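Local coordinates for protein thiol-activated cytolysin (Desulfobulbus propionicus, PDB 6NAL) that probably forms large oligomeric pores in membranes, as a cholesterol-dependent-cytolysin-like toxin of a Gram-negative bacterium, at residues A202-K207 and Y337-K342. Numbering follows the deposited sequence.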
# COMPACT_ATOMS: atom_id res chain seq x y z
N ALA A 202 38.91 -18.68 -23.22
CA ALA A 202 40.30 -18.53 -23.63
C ALA A 202 41.14 -18.30 -22.39
O ALA A 202 40.72 -17.56 -21.50
CB ALA A 202 40.44 -17.38 -24.62
N GLU A 203 42.29 -18.97 -22.30
CA GLU A 203 43.15 -18.89 -21.12
C GLU A 203 44.12 -17.73 -21.27
O GLU A 203 44.76 -17.57 -22.30
CB GLU A 203 43.90 -20.21 -20.91
CG GLU A 203 45.29 -20.30 -21.54
CD GLU A 203 45.90 -21.72 -21.47
OE1 GLU A 203 45.27 -22.63 -20.86
OE2 GLU A 203 47.01 -21.91 -22.04
N ARG A 204 44.13 -16.88 -20.31
CA ARG A 204 45.07 -15.78 -20.33
C ARG A 204 46.44 -16.31 -19.94
O ARG A 204 46.53 -17.19 -19.07
CB ARG A 204 44.65 -14.69 -19.36
CG ARG A 204 45.50 -13.43 -19.38
CD ARG A 204 45.13 -12.51 -18.16
NE ARG A 204 45.41 -13.25 -16.92
CZ ARG A 204 46.38 -12.97 -16.04
NH1 ARG A 204 47.16 -11.91 -16.21
NH2 ARG A 204 46.54 -13.74 -14.97
N PRO A 205 47.50 -15.86 -20.60
CA PRO A 205 48.83 -16.38 -20.29
C PRO A 205 49.25 -15.96 -18.90
O PRO A 205 48.92 -14.86 -18.43
CB PRO A 205 49.73 -15.76 -21.36
CG PRO A 205 48.81 -15.30 -22.44
CD PRO A 205 47.52 -14.93 -21.75
N ALA A 206 49.97 -16.87 -18.23
CA ALA A 206 50.52 -16.63 -16.90
C ALA A 206 51.16 -15.25 -16.83
O ALA A 206 50.63 -14.36 -16.17
CB ALA A 206 51.54 -17.70 -16.54
N LYS A 207 52.28 -15.06 -17.51
CA LYS A 207 52.82 -13.70 -17.66
C LYS A 207 52.09 -13.02 -18.81
O LYS A 207 52.05 -13.57 -19.92
CB LYS A 207 54.34 -13.71 -17.88
CG LYS A 207 55.15 -13.24 -16.61
CD LYS A 207 55.51 -11.73 -16.61
CE LYS A 207 56.31 -11.30 -15.35
NZ LYS A 207 55.46 -11.08 -14.12
N TYR A 337 32.46 -12.01 -21.37
CA TYR A 337 33.04 -11.71 -20.08
C TYR A 337 34.49 -11.37 -20.29
O TYR A 337 35.21 -12.08 -21.02
CB TYR A 337 32.89 -12.90 -19.12
CG TYR A 337 31.42 -13.27 -18.98
CD1 TYR A 337 30.81 -14.15 -19.88
CD2 TYR A 337 30.62 -12.68 -17.99
CE1 TYR A 337 29.48 -14.46 -19.78
CE2 TYR A 337 29.28 -12.99 -17.89
CZ TYR A 337 28.71 -13.88 -18.79
OH TYR A 337 27.37 -14.20 -18.72
N THR A 338 34.89 -10.23 -19.72
CA THR A 338 36.24 -9.69 -19.82
C THR A 338 36.92 -9.82 -18.48
O THR A 338 36.29 -9.69 -17.42
CB THR A 338 36.28 -8.20 -20.21
OG1 THR A 338 35.33 -7.42 -19.45
CG2 THR A 338 35.98 -8.05 -21.65
N VAL A 339 38.22 -9.98 -18.53
CA VAL A 339 39.12 -9.94 -17.40
C VAL A 339 40.22 -8.90 -17.73
O VAL A 339 40.49 -8.62 -18.90
CB VAL A 339 39.59 -11.39 -17.18
CG1 VAL A 339 40.78 -11.75 -18.08
CG2 VAL A 339 39.79 -11.69 -15.71
N PHE A 340 40.76 -8.24 -16.70
CA PHE A 340 41.87 -7.33 -16.90
C PHE A 340 43.13 -8.12 -17.28
O PHE A 340 43.41 -9.18 -16.71
CB PHE A 340 42.12 -6.47 -15.66
CG PHE A 340 41.08 -5.41 -15.45
CD1 PHE A 340 41.10 -4.23 -16.19
CD2 PHE A 340 40.08 -5.60 -14.51
CE1 PHE A 340 40.12 -3.24 -16.01
CE2 PHE A 340 39.08 -4.64 -14.32
CZ PHE A 340 39.09 -3.46 -15.07
N LEU A 341 43.89 -7.62 -18.26
CA LEU A 341 45.00 -8.43 -18.76
C LEU A 341 46.14 -8.47 -17.76
O LEU A 341 46.77 -9.52 -17.59
CB LEU A 341 45.47 -7.89 -20.11
CG LEU A 341 46.70 -8.58 -20.71
CD1 LEU A 341 46.51 -10.08 -20.91
CD2 LEU A 341 47.07 -7.89 -22.02
N LYS A 342 46.38 -7.36 -17.06
CA LYS A 342 47.49 -7.25 -16.11
C LYS A 342 47.56 -8.42 -15.11
O LYS A 342 48.62 -9.02 -14.90
CB LYS A 342 47.34 -5.96 -15.34
CG LYS A 342 48.31 -5.79 -14.09
CD LYS A 342 47.88 -4.62 -13.19
CE LYS A 342 48.78 -4.55 -11.94
NZ LYS A 342 48.51 -3.35 -11.04
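R204 reaches across to the backbone of L341 at one end of the long, bent antiparallel sheet that forms the core of the cytolysin (CDC) fold. Strand 187-202 has just ended and become a loop, while strand 332-340 is running out into a turn; both pair with strand 232-250, which lies between them, so the arginine spans the distance from one flanking strand's exit to the other's. The backbones stay well apart, with R204 CA and L341 CA 7.5 Å from each other, and the side chain fills the difference.

CB is directed at segment 337-342. CG lies anti to the backbone N (chi1 -174°) and rests on the isobutyl group of L341, 3.8 Å from its CD1, the two side chains crossing at a slant. CD comes 3.5 Å from L341 O, with F340 O 4.0 Å from R204 CD and V339 CG1 a looser 4.4 Å from the same atom. The side chains of V339 and R204 both also touch F234 on strand 232-250, so that F234 bridges the two.

At chi3 the chain bends, turning the guanidinium toward the main chain of the turn. NE and CZ only pass by L341 O; NH1 takes it. K342, whose carbonyl also lies near the guanidinium edge, sends its own side chain off in another direction, where NZ bonds to L14 O. The bond that grips the turn runs from R204 NH1 to L341 O at 2.8 Å, moderately bent at 146°, with the donor tilted 30° from the carbonyl plane.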